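Local structure of high affinity transport system protein p37 (Mycoplasma hyorhinis, 3EKI) at residues N150-D155 with S311-H316; W190-H195 with N200-V205. The protein binds thiamine diphosphate outside the cell membrane as a lipoprotein component of a high-affinity transport system. All blocks are in the same frame, centred on the assembly; numbering follows the deposited sequence.

Interactions 1 and 2 lie side by side, their centres about 10 Å apart, and both reach the thiamine diphosphate. Interaction 1 presents the indole of Trp314 to the aminopyrimidine ring. Interaction 2 brings Asn200 and Val201 to the methyl group CM2 on the same ring. Segments 311-316 and 200-205 are joined through their backbones: Ala313 O and Tyr202 N are 2.8 Å apart, a hydrogen bond. A second hydrogen bond ties His316 NE2 to Asp192 OD1, also at 2.8 Å. His316 CD2 packs against Tyr202 OH at 3.4 Å. Along the chain, both segments of interaction 2 fall between those of interaction 1.

Interaction 1 of 2, residues N150-D155 with S311-H316; sequences NSFVFD and SFAWTH. With TPP (thiamine diphosphate), chain B.
Phe152 meets Ala313 and Trp314 with the edge of its ring. Phe152 CE1 lies 3.8 Å from Ala313 CB, and Phe152 CZ lies 4.0 Å from Trp314 CZ3. The Phe152 and Trp314 side chains cross at about a right angle. Phe154 CE1 approaches Phe312 CZ at 4.3 Å. The contact between the segments is wholly apolar. Phe154 is folded back on its own segment: Phe152 CB sits over the centre of one face of the Phe154 ring, while Phe154 CZ packs toward the rim of a face of the Phe152 ring.

Trp314 carries the ligand contact. Its CG sits between the backbone N and the carbonyl carbon (chi1 59°), which turns the indole flat against the aminopyrimidine. Trp314 CE3 is 3.3 Å from C6' of the thiamine diphosphate, and C5' lies over the indole centre. The opposite face of the indole is backed by Ser311 O.

Two bonds grip that oxygen. Thr315 OG1 donates to Ser311 O at 2.8 Å, and Trp314 N donates to it at 3.3 Å, from the other face of the carbonyl plane. They tie the 3-10 turn 311-313 to the residues after it.

A type I beta turn, Phe152 to Asp155, ends strand 141-152, and Asp155 forms a salt bridge with Arg216. This aromatic cluster walls the thiamine diphosphate pocket through Trp314, its indole face to face with the aminopyrimidine, with the phenylalanines behind.

Interaction 2 of 2, residues W190-H195 with N200-V205; sequences WTDENH and NVYQSV. With TPP (thiamine diphosphate), chain B.
Trp190 and Tyr202 form an edge-to-face (T-shaped) pair. The edge of the indole points at the face of the Tyr202 ring, with planes at 86° and centroids of the six-membered rings 5.1 Å apart. Trp190 CZ3 comes to 3.7 Å from Tyr202 CD2, and Trp190 CH2 touches Val205 CG1. One indole face is covered by the His195 ring. His195 CB also packs on Tyr202 CD1 at 3.5 Å, so Tyr202 is held by both residues.

One backbone hydrogen bond links the segments directly: Ser204 N to His195 O, 3.3 Å and nearly straight at 170°. The donor stands well above the carbonyl plane. A water makes a second bridge, donating to Asp192 OD1 at 2.6 Å and accepting from Tyr202 OH. These polar ends have further partners: Asp192 OD1 bonds to His316, and Tyr202 OH to Asn317.

Within 190-195, Asn194 OD1 accepts from Thr191 N and from His195 ND1, the latter at 2.7 Å. The two donors come from opposite faces of the amide plane. The His195 bond lies in the imidazole plane and fixes the ring's rotation. Thr191 OG1 accepts from Asn194 N, an ST motif that closes the turn.

At the other end, Asn200 OD1 is 3.2 Å from CM2 of the thiamine diphosphate. Both segments belong to the loop between helix 170-184 and strand 206-207. Trp190 and Val205 pack on Ile181 of that helix, and Val205 pairs through its backbone with Val153, just past strand 141-152.

Interaction 1 of 2, residues N150-D155 with S311-H316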
ATOM      1  N   ASN A 150       6.595   5.122  -7.504  1.00  9.19           N
ATOM      2  CA  ASN A 150       7.032   4.782  -8.855  1.00  7.17           C
ATOM      3  C   ASN A 150       5.988   3.850  -9.478  1.00  5.69           C
ATOM      4  O   ASN A 150       5.650   2.861  -8.840  1.00  8.20           O
ATOM      5  CB  ASN A 150       8.406   4.121  -8.856  1.00  9.23           C
ATOM      6  CG  ASN A 150       9.557   5.041  -8.484  1.00 13.48           C
ATOM      7  OD1 ASN A 150       9.437   6.264  -8.603  1.00 14.46           O
ATOM      8  ND2 ASN A 150      10.662   4.444  -8.070  1.00 16.75           N
ATOM      9  N   SER A 151       5.500   4.193 -10.666  1.00 11.92           N
ATOM     10  CA  SER A 151       4.539   3.355 -11.379  1.00 11.75           C
ATOM     11  C   SER A 151       5.155   2.016 -11.730  1.00 11.22           C
ATOM     12  O   SER A 151       6.349   1.903 -11.973  1.00  9.57           O
ATOM     13  CB  SER A 151       4.034   4.071 -12.643  1.00 14.46           C
ATOM     14  OG  SER A 151       5.047   4.058 -13.646  1.00 13.22           O
ATOM     15  N   PHE A 152       4.353   0.955 -11.729  1.00  8.76           N
ATOM     16  CA  PHE A 152       4.770  -0.297 -12.329  1.00  7.80           C
ATOM     17  C   PHE A 152       4.725  -0.174 -13.852  1.00 11.23           C
ATOM     18  O   PHE A 152       3.870   0.520 -14.422  1.00 11.77           O
ATOM     19  CB  PHE A 152       3.819  -1.390 -11.871  1.00  9.01           C
ATOM     20  CG  PHE A 152       3.889  -1.869 -10.444  1.00  7.34           C
ATOM     21  CD1 PHE A 152       5.038  -2.380  -9.857  1.00  6.66           C
ATOM     22  CD2 PHE A 152       2.742  -1.801  -9.662  1.00 10.20           C
ATOM     23  CE1 PHE A 152       5.026  -2.835  -8.549  1.00  9.83           C
ATOM     24  CE2 PHE A 152       2.716  -2.268  -8.365  1.00  7.63           C
ATOM     25  CZ  PHE A 152       3.867  -2.782  -7.804  1.00 12.11           C
ATOM     26  N   VAL A 153       5.643  -0.866 -14.526  1.00  9.65           N
ATOM     27  CA  VAL A 153       5.625  -0.827 -15.979  1.00 10.76           C
ATOM     28  C   VAL A 153       4.310  -1.335 -16.563  1.00 11.22           C
ATOM     29  O   VAL A 153       4.013  -0.904 -17.672  1.00 16.67           O
ATOM     30  CB  VAL A 153       6.784  -1.628 -16.566  1.00 10.34           C
ATOM     31  CG1 VAL A 153       8.067  -0.873 -16.195  1.00 17.88           C
ATOM     32  CG2 VAL A 153       6.814  -3.041 -16.062  1.00 10.73           C
ATOM     33  N   PHE A 154       3.588  -2.154 -15.823  1.00 14.48           N
ATOM     34  CA  PHE A 154       2.308  -2.731 -16.258  1.00 13.16           C
ATOM     35  C   PHE A 154       1.079  -1.973 -15.764  1.00 15.14           C
ATOM     36  O   PHE A 154      -0.075  -2.380 -16.006  1.00 12.40           O
ATOM     37  CB  PHE A 154       2.287  -4.201 -15.829  1.00  9.98           C
ATOM     38  CG  PHE A 154       2.562  -4.460 -14.359  1.00 12.07           C
ATOM     39  CD1 PHE A 154       3.790  -4.921 -13.930  1.00 13.44           C
ATOM     40  CD2 PHE A 154       1.595  -4.218 -13.386  1.00 13.50           C
ATOM     41  CE1 PHE A 154       4.114  -5.133 -12.601  1.00 12.64           C
ATOM     42  CE2 PHE A 154       1.899  -4.439 -12.054  1.00  5.87           C
ATOM     43  CZ  PHE A 154       3.126  -4.900 -11.655  1.00 11.83           C
ATOM     44  N   ASP A 155       1.192  -0.844 -15.063  1.00 12.87           N
ATOM     45  CA  ASP A 155       0.016  -0.129 -14.536  1.00 10.36           C
ATOM     46  C   ASP A 155       0.338   1.355 -14.351  1.00 12.63           C
ATOM     47  O   ASP A 155       0.416   1.868 -13.231  1.00 13.12           O
ATOM     48  CB  ASP A 155      -0.413  -0.761 -13.223  1.00 12.16           C
ATOM     49  CG  ASP A 155      -1.669  -0.246 -12.568  1.00 10.38           C
ATOM     50  OD1 ASP A 155      -2.496   0.423 -13.229  1.00 15.00           O
ATOM     51  OD2 ASP A 155      -1.853  -0.532 -11.358  1.00 11.13           O
ATOM     52  N   SER A 311       3.146  -7.184  -5.396  1.00  6.44           N
ATOM     53  CA  SER A 311       3.862  -7.389  -4.143  1.00  8.38           C
ATOM     54  C   SER A 311       5.174  -8.126  -4.361  1.00 12.16           C
ATOM     55  O   SER A 311       6.126  -7.972  -3.594  1.00 10.06           O
ATOM     56  CB  SER A 311       2.955  -8.138  -3.167  1.00 10.49           C
ATOM     57  OG  SER A 311       2.455  -9.341  -3.673  1.00 11.98           O
ATOM     58  N   PHE A 312       5.276  -8.925  -5.429  1.00  9.99           N
ATOM     59  CA  PHE A 312       6.525  -9.632  -5.718  1.00  8.47           C
ATOM     60  C   PHE A 312       7.669  -8.659  -5.986  1.00 10.06           C
ATOM     61  O   PHE A 312       8.853  -8.952  -5.838  1.00 11.41           O
ATOM     62  CB  PHE A 312       6.312 -10.596  -6.893  1.00  9.35           C
ATOM     63  CG  PHE A 312       5.675  -9.969  -8.111  1.00  9.20           C
ATOM     64  CD1 PHE A 312       6.434  -9.199  -8.991  1.00  6.73           C
ATOM     65  CD2 PHE A 312       4.321 -10.142  -8.403  1.00  6.45           C
ATOM     66  CE1 PHE A 312       5.876  -8.615 -10.102  1.00 10.46           C
ATOM     67  CE2 PHE A 312       3.764  -9.541  -9.514  1.00  9.92           C
ATOM     68  CZ  PHE A 312       4.525  -8.769 -10.365  1.00 10.92           C
ATOM     69  N   ALA A 313       7.342  -7.442  -6.400  1.00  9.08           N
ATOM     70  CA  ALA A 313       8.332  -6.439  -6.767  1.00  9.90           C
ATOM     71  C   ALA A 313       9.155  -5.988  -5.565  1.00  9.83           C
ATOM     72  O   ALA A 313      10.293  -5.551  -5.811  1.00 15.17           O
ATOM     73  CB  ALA A 313       7.690  -5.228  -7.419  1.00 14.87           C
ATOM     74  N   TRP A 314       8.666  -6.085  -4.352  1.00  7.79           N
ATOM     75  CA  TRP A 314       9.465  -5.763  -3.180  1.00  9.44           C
ATOM     76  C   TRP A 314       9.734  -6.961  -2.301  1.00 15.43           C
ATOM     77  O   TRP A 314      10.034  -6.827  -1.102  1.00 18.40           O
ATOM     78  CB  TRP A 314       8.766  -4.667  -2.384  1.00 11.66           C
ATOM     79  CG  TRP A 314       7.394  -4.899  -1.866  1.00 13.61           C
ATOM     80  CD1 TRP A 314       7.043  -5.576  -0.737  1.00 15.41           C
ATOM     81  CD2 TRP A 314       6.171  -4.444  -2.465  1.00  9.36           C
ATOM     82  NE1 TRP A 314       5.674  -5.570  -0.602  1.00 15.75           N
ATOM     83  CE2 TRP A 314       5.121  -4.885  -1.643  1.00  8.69           C
ATOM     84  CE3 TRP A 314       5.878  -3.707  -3.613  1.00 10.45           C
ATOM     85  CZ2 TRP A 314       3.779  -4.619  -1.924  1.00  9.06           C
ATOM     86  CZ3 TRP A 314       4.544  -3.450  -3.884  1.00  8.55           C
ATOM     87  CH2 TRP A 314       3.533  -3.896  -3.058  1.00  9.68           C
ATOM     88  N   THR A 315       9.626  -8.157  -2.877  1.00 13.54           N
ATOM     89  CA  THR A 315       9.767  -9.417  -2.175  1.00 12.57           C
ATOM     90  C   THR A 315      10.947 -10.142  -2.826  1.00 16.79           C
ATOM     91  O   THR A 315      10.858 -10.554  -3.973  1.00 14.48           O
ATOM     92  CB  THR A 315       8.509 -10.297  -2.248  1.00 16.02           C
ATOM     93  OG1 THR A 315       7.384  -9.589  -1.674  1.00 13.03           O
ATOM     94  CG2 THR A 315       8.685 -11.583  -1.457  1.00 22.36           C
ATOM     95  N   HIS A 316      12.053 -10.258  -2.112  1.00 14.24           N
ATOM     96  CA  HIS A 316      13.240 -10.861  -2.709  1.00 10.73           C
ATOM     97  C   HIS A 316      13.006 -12.337  -2.914  1.00 11.05           C
ATOM     98  O   HIS A 316      12.536 -13.054  -2.030  1.00 13.11           O
ATOM     99  CB  HIS A 316      14.393 -10.610  -1.741  1.00 15.54           C
ATOM    100  CG  HIS A 316      15.720 -10.926  -2.356  1.00 19.10           C
ATOM    101  ND1 HIS A 316      16.715 -11.576  -1.647  1.00 26.79           N
ATOM    102  CD2 HIS A 316      16.218 -10.684  -3.580  1.00 23.12           C
ATOM    103  CE1 HIS A 316      17.765 -11.722  -2.427  1.00 32.20           C
ATOM    104  NE2 HIS A 316      17.502 -11.191  -3.611  1.00 29.26           N
TER
HETATM  105  N1' TPP B 551       7.155  -0.732  -2.002  1.00 14.65           N
HETATM  106  C2' TPP B 551       8.108  -0.985  -1.072  1.00 11.40           C
HETATM  107  CM2 TPP B 551       9.572  -0.696  -1.423  1.00 16.89           C
HETATM  108  N3' TPP B 551       7.776  -1.468   0.138  1.00 17.19           N
HETATM  109  C4' TPP B 551       6.463  -1.611   0.460  1.00 28.05           C
HETATM  110  N4' TPP B 551       6.154  -2.010   1.696  1.00 35.76           N
HETATM  111  C5' TPP B 551       5.464  -1.412  -0.504  1.00 14.42           C
HETATM  112  C6' TPP B 551       5.869  -0.967  -1.757  1.00 12.48           C
HETATM  113  C7' TPP B 551       3.961  -1.634  -0.277  1.00 15.52           C
HETATM  114  N3  TPP B 551       3.209  -0.477   0.239  1.00 24.69           N
HETATM  115  C2  TPP B 551       3.710   0.467   1.036  1.00 26.24           C
HETATM  116  S1  TPP B 551       2.474   1.657   1.373  1.00 13.23           S
HETATM  117  C5  TPP B 551       1.287   0.794   0.425  1.00  9.96           C
HETATM  118  C4  TPP B 551       1.867  -0.386  -0.000  1.00 11.34           C
HETATM  119  CM4 TPP B 551       1.185  -1.294  -1.047  1.00 10.55           C
HETATM  120  C6  TPP B 551      -0.181   1.212   0.289  1.00  9.24           C
HETATM  121  C7  TPP B 551      -0.955   0.877   1.567  1.00  7.67           C
HETATM  122  O7  TPP B 551      -0.971  -0.555   1.743  1.00 10.59           O
HETATM  123  PA  TPP B 551      -1.190  -1.299   3.131  1.00 11.24           P
HETATM  124  O1A TPP B 551      -0.815  -2.724   2.961  1.00 12.87           O
HETATM  125  O2A TPP B 551      -0.461  -0.581   4.231  1.00 14.10           O
HETATM  126  O3A TPP B 551      -2.705  -1.119   3.533  1.00  7.56           O
HETATM  127  PB  TPP B 551      -3.929  -2.062   3.096  1.00  8.38           P
HETATM  128  O1B TPP B 551      -4.099  -2.025   1.609  1.00  7.46           O
HETATM  129  O2B TPP B 551      -5.166  -1.430   3.850  1.00  9.80           O
HETATM  130  O3B TPP B 551      -3.722  -3.521   3.689  1.00  9.52           O

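Interaction 2 of 2, residues W190-H195 with N200-V205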
ATOM      1  N   TRP A 190      14.377 -15.184 -11.515  1.00 14.72           N
ATOM      2  CA  TRP A 190      14.880 -13.821 -11.540  1.00 15.26           C
ATOM      3  C   TRP A 190      16.193 -13.721 -10.747  1.00 10.48           C
ATOM      4  O   TRP A 190      16.320 -14.462  -9.790  1.00 12.23           O
ATOM      5  CB  TRP A 190      13.913 -12.842 -10.889  1.00 13.57           C
ATOM      6  CG  TRP A 190      12.633 -12.601 -11.612  1.00 11.17           C
ATOM      7  CD1 TRP A 190      12.150 -13.231 -12.719  1.00 10.52           C
ATOM      8  CD2 TRP A 190      11.653 -11.617 -11.246  1.00  9.82           C
ATOM      9  NE1 TRP A 190      10.938 -12.691 -13.047  1.00  8.86           N
ATOM     10  CE2 TRP A 190      10.603 -11.698 -12.162  1.00  9.20           C
ATOM     11  CE3 TRP A 190      11.566 -10.665 -10.215  1.00 12.56           C
ATOM     12  CZ2 TRP A 190       9.470 -10.888 -12.106  1.00  8.74           C
ATOM     13  CZ3 TRP A 190      10.444  -9.861 -10.168  1.00 11.53           C
ATOM     14  CH2 TRP A 190       9.410  -9.971 -11.107  1.00 10.10           C
ATOM     15  N   THR A 191      17.060 -12.821 -11.198  1.00 13.65           N
ATOM     16  CA  THR A 191      18.286 -12.627 -10.426  1.00 17.48           C
ATOM     17  C   THR A 191      18.343 -11.166  -9.981  1.00 12.13           C
ATOM     18  O   THR A 191      17.701 -10.290 -10.529  1.00 13.90           O
ATOM     19  CB  THR A 191      19.568 -12.996 -11.193  1.00 13.42           C
ATOM     20  OG1 THR A 191      19.824 -12.027 -12.200  1.00 13.85           O
ATOM     21  CG2 THR A 191      19.415 -14.348 -11.910  1.00 17.79           C
ATOM     22  N   ASP A 192      19.155 -10.969  -8.938  1.00 19.64           N
ATOM     23  CA  ASP A 192      19.336  -9.614  -8.457  1.00 19.82           C
ATOM     24  C   ASP A 192      19.808  -8.720  -9.580  1.00 17.00           C
ATOM     25  O   ASP A 192      19.395  -7.574  -9.717  1.00 15.08           O
ATOM     26  CB  ASP A 192      20.361  -9.581  -7.324  1.00 19.50           C
ATOM     27  CG  ASP A 192      19.869 -10.266  -6.073  1.00 30.10           C
ATOM     28  OD1 ASP A 192      18.696 -10.682  -6.083  1.00 20.52           O
ATOM     29  OD2 ASP A 192      20.669 -10.378  -5.114  1.00 36.92           O
ATOM     30  N   GLU A 193      20.675  -9.279 -10.417  1.00 16.99           N
ATOM     31  CA  GLU A 193      21.301  -8.531 -11.500  1.00 19.01           C
ATOM     32  C   GLU A 193      20.386  -8.232 -12.689  1.00 15.90           C
ATOM     33  O   GLU A 193      20.469  -7.151 -13.272  1.00 17.30           O
ATOM     34  CB  GLU A 193      22.560  -9.257 -11.986  1.00 40.67           C
ATOM     35  CG  GLU A 193      23.748  -9.136 -11.047  1.00 49.73           C
ATOM     36  CD  GLU A 193      24.900  -8.366 -11.661  1.00 61.69           C
ATOM     37  OE1 GLU A 193      25.106  -8.480 -12.888  1.00 78.29           O
ATOM     38  OE2 GLU A 193      25.599  -7.645 -10.917  1.00 67.39           O
ATOM     39  N   ASN A 194      19.528  -9.178 -13.063  1.00 17.50           N
ATOM     40  CA  ASN A 194      18.751  -9.005 -14.276  1.00 16.23           C
ATOM     41  C   ASN A 194      17.359  -8.453 -13.996  1.00 11.43           C
ATOM     42  O   ASN A 194      16.711  -8.037 -14.941  1.00 15.45           O
ATOM     43  CB  ASN A 194      18.660 -10.314 -15.069  1.00 25.76           C
ATOM     44  CG  ASN A 194      17.871 -11.440 -14.473  1.00 23.01           C
ATOM     45  OD1 ASN A 194      17.028 -11.300 -13.588  1.00 16.01           O
ATOM     46  ND2 ASN A 194      18.140 -12.658 -14.952  1.00 24.69           N
ATOM     47  N   HIS A 195      16.926  -8.418 -12.740  1.00 14.09           N
ATOM     48  CA  HIS A 195      15.756  -7.613 -12.380  1.00 11.93           C
ATOM     49  C   HIS A 195      16.111  -6.420 -11.491  1.00 16.31           C
ATOM     50  O   HIS A 195      15.242  -5.755 -10.895  1.00 14.90           O
ATOM     51  CB  HIS A 195      14.680  -8.512 -11.754  1.00 10.56           C
ATOM     52  CG  HIS A 195      13.926  -9.273 -12.819  1.00 15.74           C
ATOM     53  ND1 HIS A 195      14.492 -10.324 -13.515  1.00 13.58           N
ATOM     54  CD2 HIS A 195      12.677  -9.125 -13.304  1.00 14.44           C
ATOM     55  CE1 HIS A 195      13.605 -10.781 -14.376  1.00 13.45           C
ATOM     56  NE2 HIS A 195      12.479 -10.089 -14.274  1.00 12.70           N
ATOM     57  N   ASN A 200      15.803  -3.192  -1.857  1.00 18.90           N
ATOM     58  CA  ASN A 200      14.463  -2.695  -1.612  1.00 22.57           C
ATOM     59  C   ASN A 200      13.394  -3.273  -2.544  1.00 26.23           C
ATOM     60  O   ASN A 200      12.420  -3.887  -2.101  1.00 16.48           O
ATOM     61  CB  ASN A 200      14.497  -1.169  -1.757  1.00 20.31           C
ATOM     62  CG  ASN A 200      13.210  -0.531  -1.282  1.00 25.87           C
ATOM     63  OD1 ASN A 200      12.605  -1.020  -0.324  1.00 43.93           O
ATOM     64  ND2 ASN A 200      12.808   0.541  -1.936  1.00 34.80           N
ATOM     65  N   VAL A 201      13.570  -3.056  -3.840  1.00 17.60           N
ATOM     66  CA  VAL A 201      12.703  -3.491  -4.911  1.00 13.24           C
ATOM     67  C   VAL A 201      13.515  -4.031  -6.100  1.00 12.62           C
ATOM     68  O   VAL A 201      14.699  -3.743  -6.262  1.00 12.48           O
ATOM     69  CB  VAL A 201      11.829  -2.364  -5.496  1.00 12.43           C
ATOM     70  CG1 VAL A 201      10.989  -1.706  -4.404  1.00 20.17           C
ATOM     71  CG2 VAL A 201      12.678  -1.347  -6.211  1.00 22.34           C
ATOM     72  N   TYR A 202      12.797  -4.797  -6.914  1.00 10.49           N
ATOM     73  CA  TYR A 202      13.273  -5.112  -8.259  1.00 10.73           C
ATOM     74  C   TYR A 202      12.967  -3.957  -9.182  1.00  9.65           C
ATOM     75  O   TYR A 202      11.858  -3.740  -9.683  1.00 12.72           O
ATOM     76  CB  TYR A 202      12.591  -6.390  -8.730  1.00  9.78           C
ATOM     77  CG  TYR A 202      12.984  -7.662  -8.071  1.00  8.10           C
ATOM     78  CD1 TYR A 202      14.260  -8.181  -8.340  1.00  8.20           C
ATOM     79  CD2 TYR A 202      12.175  -8.389  -7.206  1.00  8.21           C
ATOM     80  CE1 TYR A 202      14.667  -9.349  -7.756  1.00 10.01           C
ATOM     81  CE2 TYR A 202      12.575  -9.569  -6.614  1.00  7.40           C
ATOM     82  CZ  TYR A 202      13.847 -10.050  -6.901  1.00  9.41           C
ATOM     83  OH  TYR A 202      14.250 -11.222  -6.331  1.00 10.15           O
ATOM     84  N   GLN A 203      13.975  -3.098  -9.429  1.00 11.04           N
ATOM     85  CA  GLN A 203      13.729  -1.862 -10.153  1.00  8.79           C
ATOM     86  C   GLN A 203      13.244  -2.077 -11.571  1.00  9.07           C
ATOM     87  O   GLN A 203      12.596  -1.186 -12.113  1.00 13.31           O
ATOM     88  CB  GLN A 203      14.994  -0.992 -10.175  1.00 13.51           C
ATOM     89  CG  GLN A 203      15.545  -0.716  -8.777  1.00 17.97           C
ATOM     90  CD  GLN A 203      16.842   0.087  -8.913  1.00 26.61           C
ATOM     91  OE1 GLN A 203      16.848   1.315  -8.873  1.00 25.28           O
ATOM     92  NE2 GLN A 203      17.948  -0.629  -9.077  1.00 20.95           N
ATOM     93  N   SER A 204      13.552  -3.240 -12.178  1.00 13.86           N
ATOM     94  CA  SER A 204      13.180  -3.406 -13.570  1.00 15.90           C
ATOM     95  C   SER A 204      11.680  -3.466 -13.789  1.00 11.93           C
ATOM     96  O   SER A 204      11.255  -3.378 -14.945  1.00 16.22           O
ATOM     97  CB  SER A 204      13.766  -4.702 -14.156  0.50 18.06           C
ATOM     98  OG  SER A 204      15.043  -4.994 -13.650  0.50 17.34           O
ATOM     99  N   VAL A 205      10.894  -3.643 -12.727  1.00 13.51           N
ATOM    100  CA  VAL A 205       9.440  -3.728 -12.935  1.00 13.00           C
ATOM    101  C   VAL A 205       8.734  -2.388 -12.762  1.00 12.74           C
ATOM    102  O   VAL A 205       7.512  -2.270 -12.801  1.00 11.21           O
ATOM    103  CB  VAL A 205       8.799  -4.783 -12.020  1.00 16.75           C
ATOM    104  CG1 VAL A 205       9.240  -6.183 -12.448  1.00 22.91           C
ATOM    105  CG2 VAL A 205       9.125  -4.538 -10.566  1.00 27.48           C
TER
HETATM  106  N1' TPP B 551       7.155  -0.732  -2.002  1.00 14.65           N
HETATM  107  C2' TPP B 551       8.108  -0.985  -1.072  1.00 11.40           C
HETATM  108  CM2 TPP B 551       9.572  -0.696  -1.423  1.00 16.89           C
HETATM  109  N3' TPP B 551       7.776  -1.468   0.138  1.00 17.19           N
HETATM  110  C4' TPP B 551       6.463  -1.611   0.460  1.00 28.05           C
HETATM  111  N4' TPP B 551       6.154  -2.010   1.696  1.00 35.76           N
HETATM  112  C5' TPP B 551       5.464  -1.412  -0.504  1.00 14.42           C
HETATM  113  C6' TPP B 551       5.869  -0.967  -1.757  1.00 12.48           C
HETATM  114  C7' TPP B 551       3.961  -1.634  -0.277  1.00 15.52           C
HETATM  115  N3  TPP B 551       3.209  -0.477   0.239  1.00 24.69           N
HETATM  116  C2  TPP B 551       3.710   0.467   1.036  1.00 26.24           C
HETATM  117  S1  TPP B 551       2.474   1.657   1.373  1.00 13.23           S
HETATM  118  C5  TPP B 551       1.287   0.794   0.425  1.00  9.96           C
HETATM  119  C4  TPP B 551       1.867  -0.386  -0.000  1.00 11.34           C
HETATM  120  CM4 TPP B 551       1.185  -1.294  -1.047  1.00 10.55           C
HETATM  121  C6  TPP B 551      -0.181   1.212   0.289  1.00  9.24           C
HETATM  122  C7  TPP B 551      -0.955   0.877   1.567  1.00  7.67           C
HETATM  123  O7  TPP B 551      -0.971  -0.555   1.743  1.00 10.59           O
HETATM  124  PA  TPP B 551      -1.190  -1.299   3.131  1.00 11.24           P
HETATM  125  O1A TPP B 551      -0.815  -2.724   2.961  1.00 12.87           O
HETATM  126  O2A TPP B 551      -0.461  -0.581   4.231  1.00 14.10           O
HETATM  127  O3A TPP B 551      -2.705  -1.119   3.533  1.00  7.56           O
HETATM  128  PB  TPP B 551      -3.929  -2.062   3.096  1.00  8.38           P
HETATM  129  O1B TPP B 551      -4.099  -2.025   1.609  1.00  7.46           O
HETATM  130  O2B TPP B 551      -5.166  -1.430   3.850  1.00  9.80           O
HETATM  131  O3B TPP B 551      -3.722  -3.521   3.689  1.00  9.52           O
HETATM  132  O   HOH W   1      16.675 -11.995  -7.152  1.00 12.64           O